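Long-range contacts in DNA alpha-glucosyltransferase (Enterobacteria phage T4, PDB 1XV5), which belongs to the GT-B class of glycosyltransferases, two Rossmann-like domains facing each other across a cleft, and holds uridine-5'-diphosphate in this model: residues Thr36-Asp42 with Ser57-Ala63; Ala69-Asn74 with Leu100-Lys105; Ser288-Leu294 with Thr318-Trp323; Asn200-Gly204 with Met281-Met285; Asp136-Ser140 with Gln395-Ile399. All coordinates share one frame; numbering follows the deposited sequence.

Interaction 1 (Thr36-Asp42 with Ser57-Ala63); sequences TLVYAKD and SIPVILA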
# COMPACT_ATOMS: atom_id res chain seq x y z
N THR A 36 -17.54 -9.71 -6.43
CA THR A 36 -16.93 -10.10 -7.69
C THR A 36 -15.75 -9.15 -7.84
O THR A 36 -15.90 -7.94 -7.67
CB THR A 36 -17.88 -9.93 -8.90
OG1 THR A 36 -18.32 -8.57 -8.99
CG2 THR A 36 -19.07 -10.86 -8.76
N LEU A 37 -14.57 -9.69 -8.11
CA LEU A 37 -13.38 -8.87 -8.28
C LEU A 37 -13.04 -8.90 -9.76
O LEU A 37 -12.70 -9.95 -10.31
CB LEU A 37 -12.22 -9.44 -7.45
CG LEU A 37 -10.89 -8.70 -7.53
CD1 LEU A 37 -11.04 -7.28 -7.00
CD2 LEU A 37 -9.85 -9.45 -6.73
N VAL A 38 -13.12 -7.74 -10.40
CA VAL A 38 -12.87 -7.61 -11.83
C VAL A 38 -11.72 -6.66 -12.12
O VAL A 38 -11.61 -5.61 -11.50
CB VAL A 38 -14.13 -7.08 -12.54
CG1 VAL A 38 -13.88 -6.95 -14.03
CG2 VAL A 38 -15.31 -7.99 -12.26
N TYR A 39 -10.86 -7.02 -13.07
CA TYR A 39 -9.76 -6.15 -13.44
C TYR A 39 -9.53 -6.14 -14.94
O TYR A 39 -9.72 -7.15 -15.61
CB TYR A 39 -8.46 -6.55 -12.71
CG TYR A 39 -7.87 -7.88 -13.13
CD1 TYR A 39 -8.34 -9.08 -12.61
CD2 TYR A 39 -6.81 -7.92 -14.04
CE1 TYR A 39 -7.77 -10.30 -12.98
CE2 TYR A 39 -6.24 -9.13 -14.42
CZ TYR A 39 -6.72 -10.31 -13.88
OH TYR A 39 -6.15 -11.51 -14.25
N ALA A 40 -9.13 -4.98 -15.46
CA ALA A 40 -8.86 -4.83 -16.89
C ALA A 40 -7.57 -5.56 -17.23
O ALA A 40 -6.53 -5.32 -16.62
CB ALA A 40 -8.74 -3.35 -17.24
N LYS A 41 -7.65 -6.46 -18.21
CA LYS A 41 -6.49 -7.24 -18.62
C LYS A 41 -5.72 -6.56 -19.75
O LYS A 41 -4.65 -7.03 -20.15
CB LYS A 41 -6.97 -8.63 -19.08
CG LYS A 41 -5.86 -9.60 -19.42
CD LYS A 41 -6.44 -10.94 -19.86
CE LYS A 41 -5.33 -11.94 -20.17
NZ LYS A 41 -5.89 -13.25 -20.60
N ASP A 42 -6.26 -5.45 -20.24
CA ASP A 42 -5.65 -4.69 -21.33
C ASP A 42 -4.16 -4.42 -21.13
O ASP A 42 -3.38 -4.49 -22.08
CB ASP A 42 -6.39 -3.36 -21.52
CG ASP A 42 -7.87 -3.57 -21.76
OD1 ASP A 42 -8.34 -3.25 -22.88
OD2 ASP A 42 -8.56 -4.05 -20.84
N SER A 57 -10.37 -13.98 -9.22
CA SER A 57 -10.33 -12.72 -9.97
C SER A 57 -10.87 -12.90 -11.38
O SER A 57 -10.59 -13.91 -12.03
CB SER A 57 -8.91 -12.17 -10.03
OG SER A 57 -8.07 -13.03 -10.78
N ILE A 58 -11.62 -11.91 -11.85
CA ILE A 58 -12.21 -11.95 -13.18
C ILE A 58 -11.57 -10.94 -14.14
O ILE A 58 -11.81 -9.74 -14.04
CB ILE A 58 -13.72 -11.65 -13.12
CG1 ILE A 58 -14.41 -12.64 -12.18
CG2 ILE A 58 -14.33 -11.74 -14.52
CD1 ILE A 58 -15.86 -12.30 -11.88
N PRO A 59 -10.74 -11.43 -15.07
CA PRO A 59 -10.09 -10.51 -16.01
C PRO A 59 -11.02 -10.19 -17.18
O PRO A 59 -11.84 -11.02 -17.58
CB PRO A 59 -8.86 -11.30 -16.45
CG PRO A 59 -9.36 -12.70 -16.46
CD PRO A 59 -10.17 -12.78 -15.17
N VAL A 60 -10.89 -8.99 -17.72
CA VAL A 60 -11.70 -8.58 -18.86
C VAL A 60 -10.92 -7.60 -19.71
O VAL A 60 -10.26 -6.69 -19.19
CB VAL A 60 -13.04 -7.94 -18.40
CG1 VAL A 60 -12.77 -6.68 -17.59
CG2 VAL A 60 -13.91 -7.64 -19.60
N ILE A 61 -10.98 -7.79 -21.02
CA ILE A 61 -10.29 -6.90 -21.95
C ILE A 61 -11.28 -5.81 -22.32
O ILE A 61 -12.20 -6.04 -23.11
CB ILE A 61 -9.85 -7.64 -23.22
CG1 ILE A 61 -9.07 -8.90 -22.84
CG2 ILE A 61 -8.98 -6.73 -24.07
CD1 ILE A 61 -8.72 -9.79 -24.02
N LEU A 62 -11.09 -4.63 -21.76
CA LEU A 62 -11.98 -3.51 -22.01
C LEU A 62 -12.08 -3.16 -23.49
O LEU A 62 -13.17 -2.89 -24.00
CB LEU A 62 -11.53 -2.28 -21.22
CG LEU A 62 -11.57 -2.39 -19.69
CD1 LEU A 62 -11.06 -1.09 -19.08
CD2 LEU A 62 -12.99 -2.67 -19.23
N ALA A 63 -10.95 -3.16 -24.18
CA ALA A 63 -10.91 -2.83 -25.59
C ALA A 63 -11.63 -3.83 -26.50
O ALA A 63 -11.99 -3.49 -27.63
CB ALA A 63 -9.47 -2.66 -26.05
O HOH W 1 -6.98 -13.85 -13.04

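Interaction 2 (Ala69-Asn74 with Leu100-Lys105); sequences ALKLVN and LLDNIK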
# COMPACT_ATOMS: atom_id res chain seq x y z
N ALA A 69 -17.66 -6.75 -19.78
CA ALA A 69 -17.37 -5.77 -18.74
C ALA A 69 -18.63 -5.09 -18.21
O ALA A 69 -18.81 -4.97 -17.00
CB ALA A 69 -16.40 -4.72 -19.27
N LEU A 70 -19.50 -4.66 -19.12
CA LEU A 70 -20.73 -3.99 -18.73
C LEU A 70 -21.63 -4.88 -17.88
O LEU A 70 -22.16 -4.45 -16.86
CB LEU A 70 -21.50 -3.53 -19.97
CG LEU A 70 -22.80 -2.77 -19.69
CD1 LEU A 70 -22.49 -1.48 -18.96
CD2 LEU A 70 -23.52 -2.48 -21.01
N LYS A 71 -21.81 -6.13 -18.30
CA LYS A 71 -22.65 -7.06 -17.57
C LYS A 71 -22.12 -7.25 -16.15
O LYS A 71 -22.89 -7.34 -15.19
CB LYS A 71 -22.71 -8.41 -18.28
CG LYS A 71 -23.59 -9.44 -17.59
CD LYS A 71 -23.57 -10.78 -18.29
CE LYS A 71 -24.42 -11.80 -17.55
NZ LYS A 71 -23.98 -11.95 -16.13
N LEU A 72 -20.80 -7.32 -16.02
CA LEU A 72 -20.17 -7.50 -14.72
C LEU A 72 -20.41 -6.32 -13.77
O LEU A 72 -20.85 -6.51 -12.64
CB LEU A 72 -18.66 -7.71 -14.89
CG LEU A 72 -18.22 -9.07 -15.45
CD1 LEU A 72 -16.73 -9.03 -15.78
CD2 LEU A 72 -18.51 -10.15 -14.42
N VAL A 73 -20.13 -5.11 -14.24
CA VAL A 73 -20.30 -3.92 -13.40
C VAL A 73 -21.76 -3.60 -13.06
O VAL A 73 -22.03 -2.96 -12.05
CB VAL A 73 -19.65 -2.68 -14.05
CG1 VAL A 73 -18.15 -2.90 -14.17
CG2 VAL A 73 -20.26 -2.41 -15.41
N ASN A 74 -22.70 -4.04 -13.90
CA ASN A 74 -24.11 -3.77 -13.63
C ASN A 74 -24.79 -4.87 -12.83
O ASN A 74 -25.99 -4.81 -12.58
CB ASN A 74 -24.89 -3.56 -14.94
CG ASN A 74 -24.67 -2.19 -15.52
OD1 ASN A 74 -24.55 -1.21 -14.79
ND2 ASN A 74 -24.63 -2.11 -16.85
N LEU A 100 -18.42 2.57 -20.36
CA LEU A 100 -18.87 1.79 -19.20
C LEU A 100 -19.46 2.72 -18.15
O LEU A 100 -20.54 2.47 -17.62
CB LEU A 100 -17.71 1.02 -18.59
CG LEU A 100 -17.45 -0.41 -19.05
CD1 LEU A 100 -16.23 -0.96 -18.32
CD2 LEU A 100 -18.67 -1.28 -18.77
N LEU A 101 -18.73 3.78 -17.83
CA LEU A 101 -19.16 4.75 -16.83
C LEU A 101 -20.53 5.33 -17.19
O LEU A 101 -21.41 5.43 -16.33
CB LEU A 101 -18.14 5.87 -16.70
CG LEU A 101 -16.75 5.48 -16.19
CD1 LEU A 101 -15.85 6.70 -16.22
CD2 LEU A 101 -16.85 4.93 -14.78
N ASP A 102 -20.69 5.72 -18.45
CA ASP A 102 -21.94 6.30 -18.92
C ASP A 102 -23.10 5.32 -18.91
O ASP A 102 -24.26 5.72 -18.77
CB ASP A 102 -21.77 6.85 -20.34
CG ASP A 102 -21.00 8.15 -20.39
OD1 ASP A 102 -20.73 8.64 -21.51
OD2 ASP A 102 -20.67 8.70 -19.31
N ASN A 103 -22.81 4.03 -19.04
CA ASN A 103 -23.86 3.03 -19.08
C ASN A 103 -24.08 2.20 -17.82
O ASN A 103 -24.85 1.24 -17.84
CB ASN A 103 -23.65 2.10 -20.27
CG ASN A 103 -23.86 2.81 -21.59
OD1 ASN A 103 -23.01 3.56 -22.05
ND2 ASN A 103 -25.02 2.58 -22.20
N ILE A 104 -23.41 2.55 -16.73
CA ILE A 104 -23.61 1.84 -15.47
C ILE A 104 -25.02 2.20 -15.02
O ILE A 104 -25.43 3.35 -15.17
CB ILE A 104 -22.62 2.30 -14.39
CG1 ILE A 104 -21.19 1.94 -14.79
CG2 ILE A 104 -22.99 1.68 -13.05
CD1 ILE A 104 -20.13 2.59 -13.92
N LYS A 105 -25.76 1.24 -14.48
CA LYS A 105 -27.12 1.52 -14.03
C LYS A 105 -27.11 2.70 -13.05
O LYS A 105 -26.33 2.73 -12.10
CB LYS A 105 -27.74 0.29 -13.36
CG LYS A 105 -27.88 -0.90 -14.31
CD LYS A 105 -28.88 -1.93 -13.80
CE LYS A 105 -28.40 -2.61 -12.53
NZ LYS A 105 -29.39 -3.63 -12.07

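Interaction 3 (Ser288-Leu294 with Thr318-Trp323); sequences SGFGYQL and TIPVFW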
# COMPACT_ATOMS: atom_id res chain seq x y z
N SER A 288 12.82 -12.58 10.66
CA SER A 288 13.84 -11.54 10.60
C SER A 288 13.76 -10.66 11.85
O SER A 288 12.67 -10.29 12.29
CB SER A 288 13.65 -10.67 9.36
OG SER A 288 13.74 -11.45 8.18
N GLY A 289 14.91 -10.33 12.42
CA GLY A 289 14.92 -9.53 13.63
C GLY A 289 14.24 -8.18 13.50
O GLY A 289 13.41 -7.80 14.33
N PHE A 290 14.57 -7.45 12.44
CA PHE A 290 14.00 -6.13 12.24
C PHE A 290 13.54 -5.87 10.82
O PHE A 290 14.25 -6.18 9.86
CB PHE A 290 15.02 -5.07 12.68
CG PHE A 290 15.50 -5.27 14.09
CD1 PHE A 290 16.53 -6.16 14.37
CD2 PHE A 290 14.85 -4.64 15.14
CE1 PHE A 290 16.89 -6.44 15.69
CE2 PHE A 290 15.20 -4.92 16.47
CZ PHE A 290 16.23 -5.82 16.74
N GLY A 291 12.34 -5.32 10.71
CA GLY A 291 11.76 -5.00 9.42
C GLY A 291 11.78 -3.49 9.25
O GLY A 291 11.52 -2.75 10.20
N TYR A 292 12.07 -3.04 8.03
CA TYR A 292 12.15 -1.62 7.75
C TYR A 292 11.17 -1.14 6.70
O TYR A 292 11.01 -1.76 5.65
CB TYR A 292 13.56 -1.27 7.28
CG TYR A 292 14.64 -1.52 8.32
CD1 TYR A 292 15.33 -0.45 8.89
CD2 TYR A 292 14.95 -2.81 8.73
CE1 TYR A 292 16.32 -0.67 9.85
CE2 TYR A 292 15.94 -3.04 9.68
CZ TYR A 292 16.62 -1.97 10.24
OH TYR A 292 17.60 -2.19 11.19
N GLN A 293 10.51 -0.03 7.00
CA GLN A 293 9.57 0.59 6.08
C GLN A 293 9.89 2.06 6.30
O GLN A 293 9.46 2.66 7.28
CB GLN A 293 8.13 0.27 6.49
CG GLN A 293 7.16 0.26 5.32
CD GLN A 293 6.81 1.65 4.83
OE1 GLN A 293 7.51 2.62 5.12
NE2 GLN A 293 5.72 1.76 4.08
N LEU A 294 10.67 2.62 5.38
CA LEU A 294 11.11 3.99 5.52
C LEU A 294 10.45 5.02 4.62
O LEU A 294 11.09 6.00 4.21
CB LEU A 294 12.63 4.03 5.35
CG LEU A 294 13.39 3.04 6.24
CD1 LEU A 294 14.88 3.10 5.92
CD2 LEU A 294 13.14 3.37 7.72
N THR A 318 7.76 -9.11 13.42
CA THR A 318 9.14 -8.63 13.47
C THR A 318 9.02 -7.28 14.19
O THR A 318 7.92 -6.84 14.48
CB THR A 318 9.74 -8.41 12.06
OG1 THR A 318 11.12 -8.03 12.19
CG2 THR A 318 9.00 -7.31 11.32
N ILE A 319 10.15 -6.65 14.49
CA ILE A 319 10.11 -5.34 15.13
C ILE A 319 10.05 -4.31 14.01
O ILE A 319 10.95 -4.26 13.17
CB ILE A 319 11.36 -5.07 15.98
CG1 ILE A 319 11.31 -5.92 17.26
CG2 ILE A 319 11.45 -3.58 16.32
CD1 ILE A 319 10.16 -5.57 18.18
N PRO A 320 8.99 -3.49 13.97
CA PRO A 320 8.88 -2.48 12.92
C PRO A 320 9.80 -1.28 13.11
O PRO A 320 9.86 -0.70 14.20
CB PRO A 320 7.41 -2.06 12.98
CG PRO A 320 6.72 -3.20 13.66
CD PRO A 320 7.72 -3.61 14.71
N VAL A 321 10.51 -0.92 12.06
CA VAL A 321 11.37 0.25 12.10
C VAL A 321 10.79 1.16 11.02
O VAL A 321 10.90 0.86 9.83
CB VAL A 321 12.84 -0.11 11.77
CG1 VAL A 321 13.70 1.15 11.78
CG2 VAL A 321 13.36 -1.12 12.80
N PHE A 322 10.14 2.24 11.45
CA PHE A 322 9.49 3.20 10.54
C PHE A 322 10.20 4.55 10.51
O PHE A 322 10.92 4.91 11.44
CB PHE A 322 8.04 3.46 10.95
CG PHE A 322 7.12 2.26 10.89
CD1 PHE A 322 7.48 1.10 10.22
CD2 PHE A 322 5.86 2.33 11.48
CE1 PHE A 322 6.59 0.01 10.14
CE2 PHE A 322 4.96 1.26 11.40
CZ PHE A 322 5.33 0.10 10.73
N TRP A 323 9.95 5.32 9.46
CA TRP A 323 10.52 6.66 9.31
C TRP A 323 9.89 7.58 10.35
O TRP A 323 8.67 7.74 10.38
CB TRP A 323 10.25 7.18 7.89
CG TRP A 323 10.93 8.48 7.56
CD1 TRP A 323 10.35 9.71 7.45
CD2 TRP A 323 12.32 8.66 7.28
NE1 TRP A 323 11.29 10.65 7.12
CE2 TRP A 323 12.51 10.04 7.01
CE3 TRP A 323 13.43 7.81 7.23
CZ2 TRP A 323 13.76 10.57 6.69
CZ3 TRP A 323 14.68 8.34 6.91
CH2 TRP A 323 14.83 9.71 6.64
O HOH W 2 7.83 4.96 7.25

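Interaction 4 (Asn200-Gly204 with Met281-Met285); sequences NRWIG and MLERM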
# COMPACT_ATOMS: atom_id res chain seq x y z
N ASN A 200 18.16 -7.69 8.89
CA ASN A 200 17.43 -6.44 8.79
C ASN A 200 16.82 -6.45 7.40
O ASN A 200 17.54 -6.36 6.40
CB ASN A 200 18.39 -5.27 8.98
CG ASN A 200 19.10 -5.32 10.32
OD1 ASN A 200 20.15 -5.97 10.46
ND2 ASN A 200 18.53 -4.67 11.32
N ARG A 201 15.50 -6.56 7.34
CA ARG A 201 14.80 -6.66 6.06
C ARG A 201 13.89 -5.48 5.73
O ARG A 201 12.93 -5.20 6.45
CB ARG A 201 14.01 -7.97 6.05
CG ARG A 201 13.44 -8.42 4.71
CD ARG A 201 12.69 -9.75 4.87
NE ARG A 201 13.54 -10.80 5.44
CZ ARG A 201 14.35 -11.59 4.73
NH1 ARG A 201 14.43 -11.47 3.41
NH2 ARG A 201 15.11 -12.48 5.35
N TRP A 202 14.22 -4.81 4.64
CA TRP A 202 13.46 -3.66 4.14
C TRP A 202 12.55 -4.18 3.03
O TRP A 202 12.97 -5.04 2.25
CB TRP A 202 14.44 -2.64 3.56
CG TRP A 202 13.83 -1.39 2.99
CD1 TRP A 202 13.69 -0.18 3.62
CD2 TRP A 202 13.30 -1.21 1.67
NE1 TRP A 202 13.12 0.74 2.77
CE2 TRP A 202 12.88 0.14 1.56
CE3 TRP A 202 13.16 -2.05 0.55
CZ2 TRP A 202 12.31 0.66 0.39
CZ3 TRP A 202 12.59 -1.53 -0.61
CH2 TRP A 202 12.18 -0.19 -0.68
N ILE A 203 11.31 -3.69 2.96
CA ILE A 203 10.38 -4.10 1.91
C ILE A 203 9.73 -2.87 1.26
O ILE A 203 9.44 -1.88 1.94
CB ILE A 203 9.26 -5.04 2.42
CG1 ILE A 203 8.58 -4.43 3.65
CG2 ILE A 203 9.83 -6.42 2.73
CD1 ILE A 203 7.30 -5.17 4.07
N GLY A 204 9.52 -2.95 -0.05
CA GLY A 204 8.90 -1.85 -0.77
C GLY A 204 9.11 -2.01 -2.27
O GLY A 204 9.02 -3.12 -2.79
N MET A 281 7.32 -13.42 1.42
CA MET A 281 7.99 -12.34 2.12
C MET A 281 7.57 -12.35 3.59
O MET A 281 8.41 -12.22 4.48
CB MET A 281 7.64 -10.99 1.48
CG MET A 281 8.23 -9.77 2.18
SD MET A 281 7.35 -9.27 3.69
CE MET A 281 5.89 -8.51 2.95
N LEU A 282 6.28 -12.50 3.85
CA LEU A 282 5.79 -12.53 5.23
C LEU A 282 6.47 -13.64 6.03
O LEU A 282 6.78 -13.47 7.20
CB LEU A 282 4.26 -12.70 5.26
CG LEU A 282 3.44 -11.53 4.72
CD1 LEU A 282 1.97 -11.88 4.72
CD2 LEU A 282 3.69 -10.28 5.58
N GLU A 283 6.69 -14.79 5.39
CA GLU A 283 7.35 -15.90 6.06
C GLU A 283 8.79 -15.51 6.39
O GLU A 283 9.25 -15.70 7.52
CB GLU A 283 7.31 -17.15 5.16
CG GLU A 283 7.98 -18.39 5.73
CD GLU A 283 7.41 -18.84 7.07
OE1 GLU A 283 6.19 -18.66 7.30
OE2 GLU A 283 8.17 -19.38 7.88
N ARG A 284 9.50 -14.95 5.41
CA ARG A 284 10.88 -14.53 5.62
C ARG A 284 10.98 -13.43 6.68
O ARG A 284 11.87 -13.45 7.53
CB ARG A 284 11.51 -14.02 4.32
CG ARG A 284 11.81 -15.09 3.28
CD ARG A 284 12.59 -14.51 2.10
NE ARG A 284 11.79 -13.60 1.27
CZ ARG A 284 11.03 -13.99 0.25
NH1 ARG A 284 10.96 -15.27 -0.08
NH2 ARG A 284 10.36 -13.09 -0.46
N MET A 285 10.06 -12.48 6.60
CA MET A 285 10.05 -11.36 7.54
C MET A 285 9.75 -11.80 8.96
O MET A 285 10.32 -11.26 9.91
CB MET A 285 9.01 -10.32 7.10
CG MET A 285 9.02 -9.03 7.91
SD MET A 285 10.53 -8.06 7.69
CE MET A 285 10.23 -7.31 6.06

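Interaction 5 (Asp136-Ser140 with Gln395-Ile399); sequences DVIFS and QFDII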
# COMPACT_ATOMS: atom_id res chain seq x y z
N ASP A 136 -20.64 8.39 -6.39
CA ASP A 136 -21.62 8.81 -5.41
C ASP A 136 -20.88 8.99 -4.09
O ASP A 136 -21.35 9.67 -3.18
CB ASP A 136 -22.71 7.76 -5.25
CG ASP A 136 -23.54 7.58 -6.50
OD1 ASP A 136 -23.40 6.54 -7.18
OD2 ASP A 136 -24.32 8.50 -6.82
N VAL A 137 -19.71 8.36 -4.00
CA VAL A 137 -18.86 8.43 -2.82
C VAL A 137 -17.40 8.45 -3.28
O VAL A 137 -17.00 7.63 -4.11
CB VAL A 137 -19.06 7.20 -1.90
CG1 VAL A 137 -18.21 7.34 -0.64
CG2 VAL A 137 -20.54 7.05 -1.54
N ILE A 138 -16.62 9.37 -2.74
CA ILE A 138 -15.21 9.50 -3.11
C ILE A 138 -14.32 9.46 -1.87
O ILE A 138 -14.62 10.11 -0.87
CB ILE A 138 -14.95 10.82 -3.84
CG1 ILE A 138 -15.87 10.93 -5.06
CG2 ILE A 138 -13.49 10.91 -4.27
CD1 ILE A 138 -15.86 12.31 -5.70
N PHE A 139 -13.23 8.69 -1.95
CA PHE A 139 -12.28 8.57 -0.84
C PHE A 139 -10.85 8.91 -1.28
O PHE A 139 -10.47 8.64 -2.43
CB PHE A 139 -12.22 7.13 -0.30
CG PHE A 139 -13.43 6.69 0.47
CD1 PHE A 139 -14.40 5.89 -0.13
CD2 PHE A 139 -13.56 7.00 1.82
CE1 PHE A 139 -15.48 5.40 0.60
CE2 PHE A 139 -14.64 6.51 2.56
CZ PHE A 139 -15.59 5.70 1.95
N SER A 140 -10.07 9.47 -0.37
CA SER A 140 -8.67 9.80 -0.64
C SER A 140 -7.87 9.61 0.65
O SER A 140 -8.45 9.57 1.74
CB SER A 140 -8.51 11.24 -1.14
OG SER A 140 -8.59 12.17 -0.07
N GLN A 395 -15.63 2.84 6.59
CA GLN A 395 -15.88 3.14 5.18
C GLN A 395 -17.26 2.67 4.75
O GLN A 395 -17.95 3.36 4.00
CB GLN A 395 -14.79 2.50 4.32
CG GLN A 395 -13.39 2.99 4.70
CD GLN A 395 -12.26 2.20 4.09
OE1 GLN A 395 -11.15 2.16 4.64
NE2 GLN A 395 -12.52 1.56 2.95
N PHE A 396 -17.67 1.50 5.23
CA PHE A 396 -18.98 0.96 4.89
C PHE A 396 -20.08 1.90 5.36
O PHE A 396 -21.07 2.13 4.65
CB PHE A 396 -19.16 -0.43 5.51
CG PHE A 396 -20.48 -1.07 5.20
CD1 PHE A 396 -21.59 -0.83 6.00
CD2 PHE A 396 -20.62 -1.90 4.09
CE1 PHE A 396 -22.82 -1.41 5.71
CE2 PHE A 396 -21.86 -2.48 3.78
CZ PHE A 396 -22.95 -2.24 4.60
N ASP A 397 -19.92 2.45 6.56
CA ASP A 397 -20.92 3.36 7.11
C ASP A 397 -21.02 4.63 6.27
O ASP A 397 -22.11 5.18 6.08
CB ASP A 397 -20.58 3.70 8.56
CG ASP A 397 -20.85 2.54 9.50
OD1 ASP A 397 -20.42 2.60 10.67
OD2 ASP A 397 -21.49 1.56 9.06
N ILE A 398 -19.88 5.10 5.77
CA ILE A 398 -19.85 6.30 4.94
C ILE A 398 -20.48 6.01 3.57
O ILE A 398 -21.20 6.84 3.02
CB ILE A 398 -18.40 6.78 4.73
CG1 ILE A 398 -17.84 7.31 6.05
CG2 ILE A 398 -18.35 7.86 3.65
CD1 ILE A 398 -16.35 7.68 5.99
N ILE A 399 -20.21 4.82 3.04
CA ILE A 399 -20.73 4.44 1.74
C ILE A 399 -22.25 4.29 1.74
O ILE A 399 -22.92 4.71 0.79
CB ILE A 399 -20.10 3.10 1.26
CG1 ILE A 399 -18.61 3.31 1.00
CG2 ILE A 399 -20.81 2.60 0.01
CD1 ILE A 399 -17.87 2.05 0.61

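Interaction 1 (Thr36-Asp42 with Ser57-Ala63)
Tyr-39 lays its ring obliquely across Pro-59: the proline CA lies over one face, off toward the rim, and its CB reaches Tyr-39 CZ at 3.5 Å. The ring takes this place because CG stands between the backbone N and carbonyl carbon (chi1 68°). Tyr-39 OH and Ser-57 OG share a water, which sits in the ring plane. Beneath runs a parallel pair of strands, bonded from Ile-58 N to Leu-37 O (2.7 Å) through to Lys-41 N and Val-60 O. On the other face of the sheet the branched Val-38, with CG1 anti to its backbone N, crosses Val-60 (CG1 to CG1, 3.7 Å) above helix 66-73, where short aliphatic groups fit. Past the strands, the carboxylate of Asp-42 turns across Leu-62 and receives Leu-62 N at OD2 (2.8 Å) and Ala-63 N at OD1 (2.9 Å), each on its syn lone pair. Thr-93 OG1 also bonds OD1. With both oxygens engaged, the carboxylate's rotation is fixed, and Asp-42 is probably ionised.

Interaction 2 (Ala69-Asn74 with Leu100-Lys105)
The flat carboxamide of Asn-74 has Lys-105 CG over one face, displaced toward OD1 and 3.4 Å from that oxygen. OD1 itself accepts Lys-105 N at 2.8 Å, the donor lying 34° out of the carbonyl plane, while ND2 makes a weak bond to Asn-103 O at 3.5 Å. An asparagine suits this place because its one short side chain offers both an acceptor and a donor to neighbouring peptide groups. These bonds tie together the C-terminal ends of helices 66-73 and 91-103, which precede and follow strand 78-83 and pack on the same face of a Rossmann-like sheet in successive beta-alpha-beta crossovers; Val-73 and Ile-104 both rest on Leu-79. Between the helices the contact is aliphatic. Leu-100 inserts CD2 against the backbone of the opposite helix, 3.4 Å from Leu-70 CA, and the Leu-70 and Leu-100 side chains run alongside one another, head to tail. The small Ala-69 allows this approach, its CB 3.9 Å from Leu-100 CD1. With CG anti to the backbone N (chi1 -178°), Leu-70 carries CD1 to Asn-103 CB at 4.0 Å. Val-73 sets CG2 3.9 Å from Leu-100 CD2, on the side nearer the sheet.

Interaction 3 (Ser288-Leu294 with Thr318-Trp323)
Tyr-292 and Val-321 lie side by side in the tight middle of this parallel strand pair: Val-321 CB sits over one face of the phenol ring, 4.1 Å from its centroid, a CH-pi contact. Val-321 N donates a hydrogen bond to Gly-291 O at 2.8 Å, and Gln-293 N reaches Val-321 O almost straight (N-H...O 167°). Gly-291, lacking a side chain, leaves room for Thr-318 CG2, 3.9 Å from Gly-291 N. Both ends loosen. At one, Ile-319 N makes a weak bond to Gly-289 O (3.5 Å), beside the strong one that Thr-318 OG1, anti to its backbone N (chi1 -176°), donates to Ser-288 O at 2.7 Å from above the carbonyl plane. Strands 288-293 and 319-323 flank helix 308-316 in a beta-alpha-beta unit; the Gln-293 side chain lies about 5 Å from UDP, its amide bonded to Thr-309, Glu-307 and Ser-295. Buried backbone groups are paired in the middle, whereas at the other end Trp-323 N bonds Gln-293 O only weakly (3.5 Å, bent) and a water bonds both.

Interaction 4 (Asn200-Gly204 with Met281-Met285)
In the second Rossmann-like domain, which contributes to the UDP pocket, helix 278-286 runs nearly antiparallel (153°) over strand 199-203, and its side chains fill the layer between helix and sheet. Ile-203 and Met-285 meet most tightly: CG2 of the isoleucine is 3.5 Å from the methionine CE. Met-285, bent at chi2 and chi3, lies antiparallel alongside Arg-201 and brings CE to 3.4 Å from Arg-201 O; the flexible thioether lets it follow the strand. Met-281 crosses Ile-203 at about a right angle, CG to CG2 3.8 Å, and also touches UDP, as does Gly-204 at the strand's end. The guanidinium of Arg-201 has Arg-284 CB over the centre of one face, and its plane stands 54° from that of Arg-284. Arg-201 NH1 and Arg-284 NE come within 4.0 Å, yet both side chains form salt bridges to Glu-233, while Arg-201 NE bonds Ser-288 OG. The shared carboxylate probably offsets the two neighbouring positive charges, letting polar heads lie beside the apolar layer, whose Met-281 end borders UDP.

Interaction 5 (Asp136-Ser140 with Gln395-Ile399)
Phe-139, with CG anti to its carbonyl carbon (chi1 -71°), points its ring at the last turns of helix 388-399. Ile-399 CG1 meets it at the edge, in the plane of the ring, 3.8 Å from Phe-139 CE1, and the two side chains cross at about a right angle. Ile-398 approaches obliquely, its CG2 3.9 Å from Phe-139 CZ, while Gln-395 contributes CB, 4.1 Å from the same CZ. A rigid, flat ring can touch Gln-395 and, a turn later, Ile-398 and Ile-399; Gln-395 O, also near CZ, is already bonded to Ile-399 N at 2.9 Å. Two residues back along strand 137-140, the smaller Val-137 covers the end of the helix with looser contacts, CG1 4.3 Å from Ile-398 CG2 and CG2 4.1 Å from Ile-399 O. Strand and helix run nearly antiparallel (148°). As in other GT-B proteins, the chain's last helix returns from the second domain to pack on the sheet of the first. Further out, Tyr-113 of neighbouring strand 109-114 stacks on the Phe-139 ring, and Tyr-173 of strand 172-174 touches Val-137, Phe-139 and Ile-398. Arg-109 bonds Ile-399 O, supplying a charged donor at the helix's C-terminal end.

The contacts divide between the two domains. Interactions 1, 2 and 5 belong to the sheet made from the N-terminal part of the chain and its helices. Interactions 1 and 2, with centres 13 Å apart, touch through Leu-62 with Leu-100 and Val-60 with Ala-69, and strand 58-60 leads directly into helix 66-73. Interaction 5 reaches that same sheet, its centre about 23 Å from that of interaction 1, and joins residues more than 250 positions apart. Interactions 4 and 3, their centres 9 Å apart, share the second sheet, where strands 199-203 and 288-293 are neighbours. Both fall between the segments of interaction 5 in sequence, so the second domain is made between those two segments.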